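Local coordinates for decapping nuclease RAI1 (Candida albicans, PDB 5BUD), which removes NAD caps, and also hydrolyses m7G-capped and triphosphorylated 5' ends of RNAs, using divalent metal ions, and binds and stimulates the exoribonuclease RAT1, at residues A[41-46]-A[241-246]; A[57-62]-A[175-180]; A[165-170]-A[287-292]. One frame throughout, in Å; residues are numbered along the deposited sequence.

Interaction 1: A[41-46]-A[241-246]; sequences NSLSYY and NHYVEL. With MN (manganese (II) ion), chain E; nucleotides of chain C.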
loop_
_atom_site.group_PDB
_atom_site.type_symbol
_atom_site.label_atom_id
_atom_site.label_comp_id
_atom_site.label_asym_id
_atom_site.label_seq_id
_atom_site.Cartn_x
_atom_site.Cartn_y
_atom_site.Cartn_z
ATOM N N ASN A 41 -13.471 12.352 9.150
ATOM C CA ASN A 41 -13.005 12.841 10.441
ATOM C C ASN A 41 -11.673 12.248 10.892
ATOM O O ASN A 41 -10.999 12.775 11.795
ATOM C CB ASN A 41 -14.069 12.540 11.509
ATOM C CG ASN A 41 -15.403 13.200 11.200
ATOM O OD1 ASN A 41 -16.471 12.617 11.432
ATOM N ND2 ASN A 41 -15.350 14.411 10.646
ATOM N N SER A 42 -11.304 11.127 10.300
ATOM C CA SER A 42 -10.018 10.513 10.585
ATOM C C SER A 42 -8.886 10.917 9.621
ATOM O O SER A 42 -7.739 10.469 9.786
ATOM C CB SER A 42 -10.167 8.990 10.555
ATOM O OG SER A 42 -10.982 8.580 11.611
ATOM N N LEU A 43 -9.190 11.736 8.628
ATOM C CA LEU A 43 -8.142 12.252 7.703
ATOM C C LEU A 43 -7.319 13.379 8.364
ATOM O O LEU A 43 -7.884 14.390 8.801
ATOM C CB LEU A 43 -8.793 12.757 6.428
ATOM C CG LEU A 43 -7.907 13.294 5.288
ATOM C CD1 LEU A 43 -6.946 12.258 4.738
ATOM C CD2 LEU A 43 -8.759 13.840 4.179
ATOM N N SER A 44 -6.009 13.196 8.443
ATOM C CA SER A 44 -5.094 14.272 8.847
ATOM C C SER A 44 -4.607 15.120 7.652
ATOM O O SER A 44 -4.750 14.736 6.491
ATOM C CB SER A 44 -3.910 13.698 9.623
ATOM O OG SER A 44 -2.984 13.008 8.742
ATOM N N TYR A 45 -4.003 16.257 7.959
ATOM C CA TYR A 45 -3.551 17.224 6.972
ATOM C C TYR A 45 -2.075 17.498 7.182
ATOM O O TYR A 45 -1.594 17.513 8.314
ATOM C CB TYR A 45 -4.386 18.516 7.079
ATOM C CG TYR A 45 -5.830 18.246 6.768
ATOM C CD1 TYR A 45 -6.703 17.727 7.742
ATOM C CD2 TYR A 45 -6.307 18.400 5.475
ATOM C CE1 TYR A 45 -8.021 17.427 7.422
ATOM C CE2 TYR A 45 -7.605 18.097 5.146
ATOM C CZ TYR A 45 -8.459 17.613 6.123
ATOM O OH TYR A 45 -9.724 17.319 5.746
ATOM N N TYR A 46 -1.349 17.693 6.086
ATOM C CA TYR A 46 0.078 17.937 6.152
ATOM C C TYR A 46 0.330 19.338 6.704
ATOM O O TYR A 46 -0.277 20.288 6.240
ATOM C CB TYR A 46 0.722 17.837 4.740
ATOM C CG TYR A 46 2.209 17.938 4.802
ATOM C CD1 TYR A 46 2.962 16.893 5.293
ATOM C CD2 TYR A 46 2.870 19.114 4.454
ATOM C CE1 TYR A 46 4.346 16.986 5.394
ATOM C CE2 TYR A 46 4.259 19.218 4.565
ATOM C CZ TYR A 46 4.986 18.135 5.012
ATOM O OH TYR A 46 6.364 18.194 5.153
ATOM N N ASN A 241 -6.585 13.653 -5.823
ATOM C CA ASN A 241 -5.636 14.694 -6.167
ATOM C C ASN A 241 -5.042 15.462 -4.986
ATOM O O ASN A 241 -4.026 16.114 -5.154
ATOM C CB ASN A 241 -6.267 15.684 -7.170
ATOM C CG ASN A 241 -6.416 15.097 -8.573
ATOM O OD1 ASN A 241 -5.825 14.088 -8.893
ATOM N ND2 ASN A 241 -7.210 15.747 -9.417
ATOM N N HIS A 242 -5.656 15.365 -3.797
ATOM C CA HIS A 242 -5.170 16.067 -2.622
ATOM C C HIS A 242 -4.476 15.206 -1.564
ATOM O O HIS A 242 -4.041 15.724 -0.535
ATOM C CB HIS A 242 -6.331 16.878 -2.020
ATOM C CG HIS A 242 -6.703 18.047 -2.862
ATOM N ND1 HIS A 242 -6.260 19.318 -2.594
ATOM C CD2 HIS A 242 -7.381 18.120 -4.026
ATOM C CE1 HIS A 242 -6.668 20.132 -3.553
ATOM N NE2 HIS A 242 -7.361 19.428 -4.426
ATOM N N TYR A 243 -4.347 13.909 -1.825
ATOM C CA TYR A 243 -3.698 13.001 -0.883
ATOM C C TYR A 243 -2.170 13.035 -1.004
ATOM O O TYR A 243 -1.632 13.368 -2.060
ATOM C CB TYR A 243 -4.203 11.568 -1.080
ATOM C CG TYR A 243 -5.661 11.319 -0.717
ATOM C CD1 TYR A 243 -6.316 12.073 0.232
ATOM C CD2 TYR A 243 -6.352 10.268 -1.292
ATOM C CE1 TYR A 243 -7.649 11.806 0.570
ATOM C CE2 TYR A 243 -7.665 9.996 -0.962
ATOM C CZ TYR A 243 -8.315 10.780 -0.034
ATOM O OH TYR A 243 -9.629 10.496 0.287
ATOM N N VAL A 244 -1.508 12.697 0.100
ATOM C CA VAL A 244 -0.061 12.710 0.225
ATOM C C VAL A 244 0.390 11.429 0.900
ATOM O O VAL A 244 -0.274 10.911 1.869
ATOM C CB VAL A 244 0.416 13.894 1.090
ATOM C CG1 VAL A 244 1.919 13.923 1.187
ATOM C CG2 VAL A 244 -0.118 15.214 0.557
ATOM N N GLU A 245 1.519 10.924 0.410
ATOM C CA GLU A 245 2.256 9.826 1.018
ATOM C C GLU A 245 3.507 10.338 1.679
ATOM O O GLU A 245 4.300 11.090 1.064
ATOM C CB GLU A 245 2.618 8.785 -0.049
ATOM C CG GLU A 245 3.431 7.590 0.415
ATOM C CD GLU A 245 2.757 6.714 1.458
ATOM O OE1 GLU A 245 3.519 6.206 2.322
ATOM O OE2 GLU A 245 1.504 6.503 1.403
ATOM N N LEU A 246 3.702 9.918 2.925
ATOM C CA LEU A 246 4.880 10.280 3.692
ATOM C C LEU A 246 5.879 9.142 3.720
ATOM O O LEU A 246 5.508 7.971 3.769
ATOM C CB LEU A 246 4.495 10.703 5.138
ATOM C CG LEU A 246 3.495 11.858 5.170
ATOM C CD1 LEU A 246 3.167 12.234 6.606
ATOM C CD2 LEU A 246 4.018 13.119 4.472
HETATM MN MN MN E . 3.870 6.595 4.394
ATOM O OP3 U C 1 3.990 2.598 3.700
ATOM P P U C 1 4.154 3.758 4.620
ATOM O OP1 U C 1 5.269 4.660 4.201
ATOM O OP2 U C 1 2.838 4.421 4.925
ATOM O "O5'" U C 1 4.613 3.038 5.975
ATOM C "C5'" U C 1 4.430 3.716 7.227
ATOM C "C4'" U C 1 5.530 3.382 8.209
ATOM O "O4'" U C 1 5.290 2.073 8.784
ATOM C "C3'" U C 1 6.958 3.294 7.679
ATOM O "O3'" U C 1 7.527 4.593 7.537
ATOM C "C2'" U C 1 7.618 2.499 8.799
ATOM O "O2'" U C 1 7.809 3.254 9.975
ATOM C "C1'" U C 1 6.526 1.476 9.121
ATOM N N1 U C 1 6.663 0.211 8.383
ATOM C C2 U C 1 7.565 -0.703 8.885
ATOM O O2 U C 1 8.211 -0.503 9.893
ATOM N N3 U C 1 7.652 -1.875 8.178
ATOM C C4 U C 1 6.961 -2.214 7.034
ATOM O O4 U C 1 7.157 -3.311 6.513
ATOM C C5 U C 1 6.057 -1.209 6.566
ATOM C C6 U C 1 5.947 -0.054 7.235
HETATM O O HOH W 1 4.420 7.210 6.383
#
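Tyr46 and Leu246 meet beside the metal site of the PD-(D/E)XK nuclease fold, where strand 243-250 passes the short strand 45-46. The contact across the two segments is wholly apolar. Leu246 brings one methyl, CD2, obliquely against the Tyr46 ring, 4.0 Å from its CE1; Tyr46 CG stands anti to the backbone N (chi1 -174°), which turns the ring toward the strand. Three residues earlier in each segment, Leu43, still in the loop before strand 45-46, brings CD1 to 4.3 Å from CE1 of Tyr243, again at a slant to the ring. Residues 43-46 and 243-246 run 62° apart end to end and share no hydrogen bond; strand 217-228 lies between them in bonding terms, since Cys228 pairs with Ser44 and Tyr46 and Cys227 pairs with Val244. The phenol of Tyr243 points elsewhere, into hydrogen bonds with Glu22 and Tyr206.

Of the two segments, 241-246 alone coordinates metal. Glu245 and Leu246 both bind manganese, the first through its carboxylate and the second through its main-chain oxygen. Asp226, a water and two phosphate oxygens of U1 of chain C complete the shell. Glu245 is bent at chi2 (62°), bringing its carboxylate to the ion with OE1 2.1 Å from manganese; OE1 also accepts a hydrogen bond from Lys247. Manganese lies 2.2 Å from Leu246 O and 2.4 Å from OP1 of U1 of chain C.

Interaction 2: A[57-62]-A[175-180]; sequences IDLQGG and ETIATI. With MN (manganese (II) ion), chain G.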
loop_
_atom_site.group_PDB
_atom_site.type_symbol
_atom_site.label_atom_id
_atom_site.label_comp_id
_atom_site.label_asym_id
_atom_site.label_seq_id
_atom_site.Cartn_x
_atom_site.Cartn_y
_atom_site.Cartn_z
ATOM N N ILE A 57 14.172 18.244 14.866
ATOM C CA ILE A 57 13.238 17.329 15.529
ATOM C C ILE A 57 13.852 15.942 15.723
ATOM O O ILE A 57 14.445 15.397 14.803
ATOM C CB ILE A 57 11.922 17.247 14.741
ATOM C CG1 ILE A 57 11.208 18.600 14.796
ATOM C CG2 ILE A 57 11.023 16.176 15.334
ATOM C CD1 ILE A 57 10.223 18.833 13.666
ATOM N N ASP A 58 13.758 15.388 16.929
ATOM C CA ASP A 58 14.274 14.051 17.166
ATOM C C ASP A 58 13.185 13.033 16.864
ATOM O O ASP A 58 12.179 12.961 17.581
ATOM C CB ASP A 58 14.788 13.842 18.599
ATOM C CG ASP A 58 15.664 12.597 18.707
ATOM O OD1 ASP A 58 15.405 11.640 17.963
ATOM O OD2 ASP A 58 16.636 12.568 19.493
ATOM N N LEU A 59 13.399 12.235 15.826
ATOM C CA LEU A 59 12.352 11.317 15.360
ATOM C C LEU A 59 12.317 10.022 16.180
ATOM O O LEU A 59 11.469 9.195 15.943
ATOM C CB LEU A 59 12.510 11.019 13.856
ATOM C CG LEU A 59 12.233 12.205 12.944
ATOM C CD1 LEU A 59 12.523 11.880 11.480
ATOM C CD2 LEU A 59 10.811 12.732 13.075
ATOM N N GLN A 60 13.264 9.818 17.094
ATOM C CA GLN A 60 13.122 8.739 18.089
ATOM C C GLN A 60 12.526 9.221 19.406
ATOM O O GLN A 60 12.318 8.421 20.320
ATOM C CB GLN A 60 14.427 7.974 18.312
ATOM C CG GLN A 60 15.596 8.792 18.817
ATOM C CD GLN A 60 16.849 7.958 18.935
ATOM O OE1 GLN A 60 16.831 6.878 19.496
ATOM N NE2 GLN A 60 17.945 8.454 18.377
ATOM N N GLY A 61 12.224 10.518 19.498
ATOM C CA GLY A 61 11.551 11.061 20.675
ATOM C C GLY A 61 10.276 10.293 20.965
ATOM O O GLY A 61 9.396 10.188 20.097
ATOM N N GLY A 62 10.176 9.732 22.173
ATOM C CA GLY A 62 8.952 9.045 22.588
ATOM C C GLY A 62 8.874 7.577 22.202
ATOM O O GLY A 62 7.836 6.951 22.389
ATOM N N GLU A 175 5.098 10.950 10.652
ATOM C CA GLU A 175 3.711 11.181 10.351
ATOM C C GLU A 175 3.050 12.009 11.447
ATOM O O GLU A 175 2.244 12.886 11.163
ATOM C CB GLU A 175 2.921 9.873 10.215
ATOM C CG GLU A 175 3.278 8.986 9.039
ATOM C CD GLU A 175 2.517 7.655 9.098
ATOM O OE1 GLU A 175 1.621 7.540 9.950
ATOM O OE2 GLU A 175 2.817 6.720 8.349
ATOM N N THR A 176 3.403 11.708 12.686
ATOM C CA THR A 176 2.829 12.390 13.840
ATOM C C THR A 176 3.255 13.855 13.891
ATOM O O THR A 176 2.418 14.701 14.096
ATOM C CB THR A 176 3.212 11.646 15.144
ATOM O OG1 THR A 176 2.740 10.293 15.054
ATOM C CG2 THR A 176 2.603 12.313 16.352
ATOM N N ILE A 177 4.537 14.149 13.672
ATOM C CA ILE A 177 5.020 15.538 13.780
ATOM C C ILE A 177 4.803 16.386 12.518
ATOM O O ILE A 177 4.859 17.608 12.594
ATOM C CB ILE A 177 6.455 15.624 14.350
ATOM C CG1 ILE A 177 7.508 14.939 13.461
ATOM C CG2 ILE A 177 6.482 14.964 15.714
ATOM C CD1 ILE A 177 7.986 15.760 12.289
ATOM N N ALA A 178 4.428 15.744 11.408
ATOM C CA ALA A 178 4.214 16.431 10.114
ATOM C C ALA A 178 2.768 16.669 9.748
ATOM O O ALA A 178 2.492 17.322 8.732
ATOM C CB ALA A 178 4.917 15.672 8.991
ATOM N N THR A 179 1.825 16.186 10.568
ATOM C CA THR A 179 0.425 16.337 10.255
ATOM C C THR A 179 -0.388 16.900 11.452
ATOM O O THR A 179 0.047 16.825 12.595
ATOM C CB THR A 179 -0.215 14.988 9.880
ATOM O OG1 THR A 179 -0.243 14.124 11.038
ATOM C CG2 THR A 179 0.537 14.315 8.704
ATOM N N ILE A 180 -1.550 17.434 11.132
ATOM C CA ILE A 180 -2.525 17.979 12.097
ATOM C C ILE A 180 -3.915 17.372 11.820
ATOM O O ILE A 180 -4.231 17.024 10.667
ATOM C CB ILE A 180 -2.553 19.526 12.003
ATOM C CG1 ILE A 180 -2.561 19.982 10.533
ATOM C CG2 ILE A 180 -1.344 20.092 12.727
ATOM C CD1 ILE A 180 -2.834 21.459 10.303
HETATM MN MN MN G . -0.102 6.165 9.845
HETATM O O HOH W 2 -1.561 7.732 10.911
HETATM O O HOH W 3 -1.635 4.311 9.814
HETATM O O HOH W 4 -0.931 6.958 7.738
HETATM O O HOH W 5 0.619 5.841 11.973
#
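Ile57 and Leu59 face Ile177 across a backbone separation of 8.6 Å between Ile57 CA and Ile177 CA, with no hydrogen bond from one segment to the other. Residues 57-62 are irregular: a type I beta turn runs from Asp58 to Gly61, and an Asx turn lies within it, Asp58 OD1 accepting from Gln60 N at 2.9 Å on the anti side of the carboxylate, 27° out of its plane. In the other segment helical residues lead into strand 179-180, and Thr179 OG1 donates back to Glu175 O over 2.8 Å.

Ile177 carries the contact on its side. Its CG1 sits between the backbone N and the carbonyl carbon (chi1 63°), which turns this branch toward 57-62. CD1 meets Ile57 CD1 tip to tip at 4.0 Å, while CG1 lies against both Leu59 CD2, at 4.0 Å, and Ile57 CG2, the leucine crossing the isoleucine at about a right angle. Leu59 also packs on Val170 and Lys173 of the same helix, so the turn rests along more than one part of it.

Two residues before Ile177, Glu175 extends toward the active site, and its OE1 binds a manganese at 2.2 Å, where four waters also coordinate. This is the metal-binding end of a helix in the PD-(D/E)XK nuclease active site, packed against the 57-62 turn by buried aliphatic side chains.

Interaction 3: A[165-170]-A[287-292]; sequences KRCEYV and NNLILK. With nucleotides of chain C.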
loop_
_atom_site.group_PDB
_atom_site.type_symbol
_atom_site.label_atom_id
_atom_site.label_comp_id
_atom_site.label_asym_id
_atom_site.label_seq_id
_atom_site.Cartn_x
_atom_site.Cartn_y
_atom_site.Cartn_z
ATOM N N LYS A 165 14.898 -1.160 14.964
ATOM C CA LYS A 165 13.580 -0.983 15.581
ATOM C C LYS A 165 13.197 0.484 15.812
ATOM O O LYS A 165 12.057 0.867 15.642
ATOM C CB LYS A 165 13.482 -1.755 16.906
ATOM C CG LYS A 165 13.591 -3.261 16.753
ATOM C CD LYS A 165 12.527 -3.785 15.804
ATOM C CE LYS A 165 12.351 -5.287 15.909
ATOM N NZ LYS A 165 11.169 -5.762 15.126
ATOM N N ARG A 166 14.155 1.320 16.184
ATOM C CA ARG A 166 13.888 2.737 16.279
ATOM C C ARG A 166 13.595 3.333 14.913
ATOM O O ARG A 166 12.770 4.228 14.803
ATOM C CB ARG A 166 15.055 3.446 16.983
ATOM C CG ARG A 166 15.054 3.150 18.477
ATOM C CD ARG A 166 16.352 3.507 19.187
ATOM N NE ARG A 166 16.179 3.214 20.616
ATOM C CZ ARG A 166 15.706 4.049 21.534
ATOM N NH1 ARG A 166 15.393 5.311 21.252
ATOM N NH2 ARG A 166 15.553 3.607 22.781
ATOM N N CYS A 167 14.261 2.840 13.873
ATOM C CA CYS A 167 13.995 3.338 12.506
ATOM C C CYS A 167 12.551 3.032 12.082
ATOM O O CYS A 167 11.893 3.874 11.441
ATOM C CB CYS A 167 15.012 2.789 11.511
ATOM S SG CYS A 167 16.627 3.594 11.595
ATOM N N GLU A 168 12.027 1.880 12.514
ATOM C CA GLU A 168 10.614 1.545 12.290
ATOM C C GLU A 168 9.706 2.565 12.934
ATOM O O GLU A 168 8.673 2.951 12.386
ATOM C CB GLU A 168 10.293 0.105 12.758
ATOM C CG GLU A 168 10.851 -0.923 11.791
ATOM C CD GLU A 168 10.894 -2.366 12.280
ATOM O OE1 GLU A 168 11.462 -3.199 11.544
ATOM O OE2 GLU A 168 10.380 -2.689 13.367
ATOM N N TYR A 169 10.106 3.036 14.101
ATOM C CA TYR A 169 9.303 3.982 14.850
ATOM C C TYR A 169 9.365 5.349 14.188
ATOM O O TYR A 169 8.382 6.076 14.125
ATOM C CB TYR A 169 9.835 4.064 16.274
ATOM C CG TYR A 169 9.261 5.174 17.059
ATOM C CD1 TYR A 169 7.991 5.087 17.589
ATOM C CD2 TYR A 169 10.001 6.320 17.301
ATOM C CE1 TYR A 169 7.466 6.122 18.339
ATOM C CE2 TYR A 169 9.491 7.353 18.033
ATOM C CZ TYR A 169 8.218 7.245 18.552
ATOM O OH TYR A 169 7.717 8.287 19.285
ATOM N N VAL A 170 10.539 5.665 13.653
ATOM C CA VAL A 170 10.774 6.963 13.028
ATOM C C VAL A 170 9.703 7.269 11.999
ATOM O O VAL A 170 9.232 8.392 11.918
ATOM C CB VAL A 170 12.201 6.997 12.418
ATOM C CG1 VAL A 170 12.342 8.033 11.312
ATOM C CG2 VAL A 170 13.235 7.253 13.528
ATOM N N ASN A 287 22.138 10.102 11.080
ATOM C CA ASN A 287 22.416 8.898 11.869
ATOM C C ASN A 287 21.815 8.873 13.260
ATOM O O ASN A 287 21.469 7.815 13.753
ATOM C CB ASN A 287 23.915 8.662 11.991
ATOM C CG ASN A 287 24.565 8.387 10.659
ATOM O OD1 ASN A 287 23.889 8.271 9.633
ATOM N ND2 ASN A 287 25.884 8.287 10.664
ATOM N N ASN A 288 21.668 10.038 13.878
ATOM C CA ASN A 288 21.055 10.142 15.191
ATOM C C ASN A 288 19.546 10.353 15.132
ATOM O O ASN A 288 18.906 10.706 16.147
ATOM C CB ASN A 288 21.751 11.235 15.998
ATOM C CG ASN A 288 23.228 10.957 16.150
ATOM O OD1 ASN A 288 23.636 9.802 16.348
ATOM N ND2 ASN A 288 24.041 11.986 16.017
ATOM N N LEU A 289 18.983 10.121 13.945
ATOM C CA LEU A 289 17.539 10.167 13.734
ATOM C C LEU A 289 16.937 11.547 13.962
ATOM O O LEU A 289 15.779 11.679 14.321
ATOM C CB LEU A 289 16.835 9.090 14.590
ATOM C CG LEU A 289 17.523 7.708 14.574
ATOM C CD1 LEU A 289 16.818 6.663 15.421
ATOM C CD2 LEU A 289 17.641 7.211 13.151
ATOM N N ILE A 290 17.719 12.588 13.715
ATOM C CA ILE A 290 17.208 13.940 13.736
ATOM C C ILE A 290 16.760 14.275 12.304
ATOM O O ILE A 290 17.520 14.050 11.357
ATOM C CB ILE A 290 18.310 14.942 14.166
ATOM C CG1 ILE A 290 18.992 14.525 15.488
ATOM C CG2 ILE A 290 17.747 16.336 14.271
ATOM C CD1 ILE A 290 18.047 14.454 16.673
ATOM N N LEU A 291 15.578 14.873 12.155
ATOM C CA LEU A 291 15.081 15.311 10.851
ATOM C C LEU A 291 15.900 16.509 10.404
ATOM O O LEU A 291 15.986 17.497 11.125
ATOM C CB LEU A 291 13.610 15.696 10.925
ATOM C CG LEU A 291 12.896 16.214 9.684
ATOM C CD1 LEU A 291 12.829 15.178 8.566
ATOM C CD2 LEU A 291 11.504 16.699 10.012
ATOM N N LYS A 292 16.479 16.416 9.212
ATOM C CA LYS A 292 17.390 17.440 8.677
ATOM C C LYS A 292 16.725 18.271 7.599
ATOM O O LYS A 292 16.871 19.476 7.570
ATOM C CB LYS A 292 18.608 16.762 8.082
ATOM C CG LYS A 292 19.372 15.876 9.061
ATOM C CD LYS A 292 19.852 16.646 10.287
ATOM C CE LYS A 292 20.829 17.758 9.917
ATOM N NZ LYS A 292 20.995 18.677 11.074
ATOM P P U C 2 8.768 4.880 6.531
ATOM O OP1 U C 2 9.181 6.300 6.727
ATOM O OP2 U C 2 8.380 4.431 5.174
ATOM O "O5'" U C 2 9.914 3.876 6.992
ATOM C "C5'" U C 2 10.685 4.055 8.192
ATOM C "C4'" U C 2 11.531 2.828 8.475
ATOM O "O4'" U C 2 10.702 1.640 8.603
ATOM C "C3'" U C 2 12.558 2.428 7.426
ATOM O "O3'" U C 2 13.677 3.300 7.517
ATOM C "C2'" U C 2 12.837 0.993 7.846
ATOM O "O2'" U C 2 13.582 0.911 9.048
ATOM C "C1'" U C 2 11.426 0.506 8.159
ATOM N N1 U C 2 10.719 -0.099 7.016
ATOM C C2 U C 2 11.001 -1.425 6.726
ATOM O O2 U C 2 11.806 -2.086 7.362
ATOM N N3 U C 2 10.320 -1.937 5.650
ATOM C C4 U C 2 9.401 -1.280 4.854
ATOM O O4 U C 2 8.857 -1.887 3.933
ATOM C C5 U C 2 9.156 0.080 5.226
ATOM C C6 U C 2 9.802 0.609 6.273
ATOM O OP3 U C 1 3.990 2.598 3.700
ATOM P P U C 1 4.154 3.758 4.620
ATOM O OP1 U C 1 5.269 4.660 4.201
ATOM O OP2 U C 1 2.838 4.421 4.925
ATOM O "O5'" U C 1 4.613 3.038 5.975
ATOM C "C5'" U C 1 4.430 3.716 7.227
ATOM C "C4'" U C 1 5.530 3.382 8.209
ATOM O "O4'" U C 1 5.290 2.073 8.784
ATOM C "C3'" U C 1 6.958 3.294 7.679
ATOM O "O3'" U C 1 7.527 4.593 7.537
ATOM C "C2'" U C 1 7.618 2.499 8.799
ATOM O "O2'" U C 1 7.809 3.254 9.975
ATOM C "C1'" U C 1 6.526 1.476 9.121
ATOM N N1 U C 1 6.663 0.211 8.383
ATOM C C2 U C 1 7.565 -0.703 8.885
ATOM O O2 U C 1 8.211 -0.503 9.893
ATOM N N3 U C 1 7.652 -1.875 8.178
ATOM C C4 U C 1 6.961 -2.214 7.034
ATOM O O4 U C 1 7.157 -3.311 6.513
ATOM C C5 U C 1 6.057 -1.209 6.566
ATOM C C6 U C 1 5.947 -0.054 7.235
#
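Leu289 lays its branched end against one side of helix 158-178, touching three residues of 165-170. CD1 touches both Arg166 CB, at 4.0 Å, and Val170 CG2, at 4.1 Å, one turn further along; CD2 reaches Cys167 SG at 4.1 Å. With CG beside the backbone N (chi1 -44°), the two methyls divide this surface between them, and the valine crosses the leucine at a slant. Arg166 lends only its aliphatic root. Its extended chain carries the guanidinium away from Leu289, to a salt bridge with Asp162 and a hydrogen bond with Gln60. Leu289 has positive backbone angles (phi 64°) in the loop before strand 291-298, and its main chain is hydrogen-bonded to Leu59.

RNA lies against another part of the helix. Glu168 O accepts a hydrogen bond from O2' of U1 of chain C at 2.6 Å. Cys167 O comes within 3.2 Å of C4' of U2 of chain C, and Glu168 CG lies 3.3 Å from O2 of the U1 base. The helix packs on the loop through apolar groups, a thiol among them, and its contacts with U1 and U2 are consistent with a wall of the RNA path to the active site of this PD-(D/E)XK nuclease.

All three contacts are buried and apolar across their segments. The centre of interaction 1 is about 15 Å from the centre of the chain, those of interactions 2 and 3 about 21 and 22 Å. Interactions 2 and 3 share helix 158-178, their centres about 10 Å apart, and a hydrogen bond from Tyr169 to Gly61 O joins them. Interaction 1 meets interaction 2 through the two-stranded pairing of 45-46 with 179-180, but does not touch interaction 3. Their ligand chemistry differs too: carboxylates, a main-chain oxygen and the U1 phosphate share one manganese in interaction 1, a carboxylate and waters hold another in interaction 2, and interaction 3 meets the RNA through its sugars and a base, with no metal.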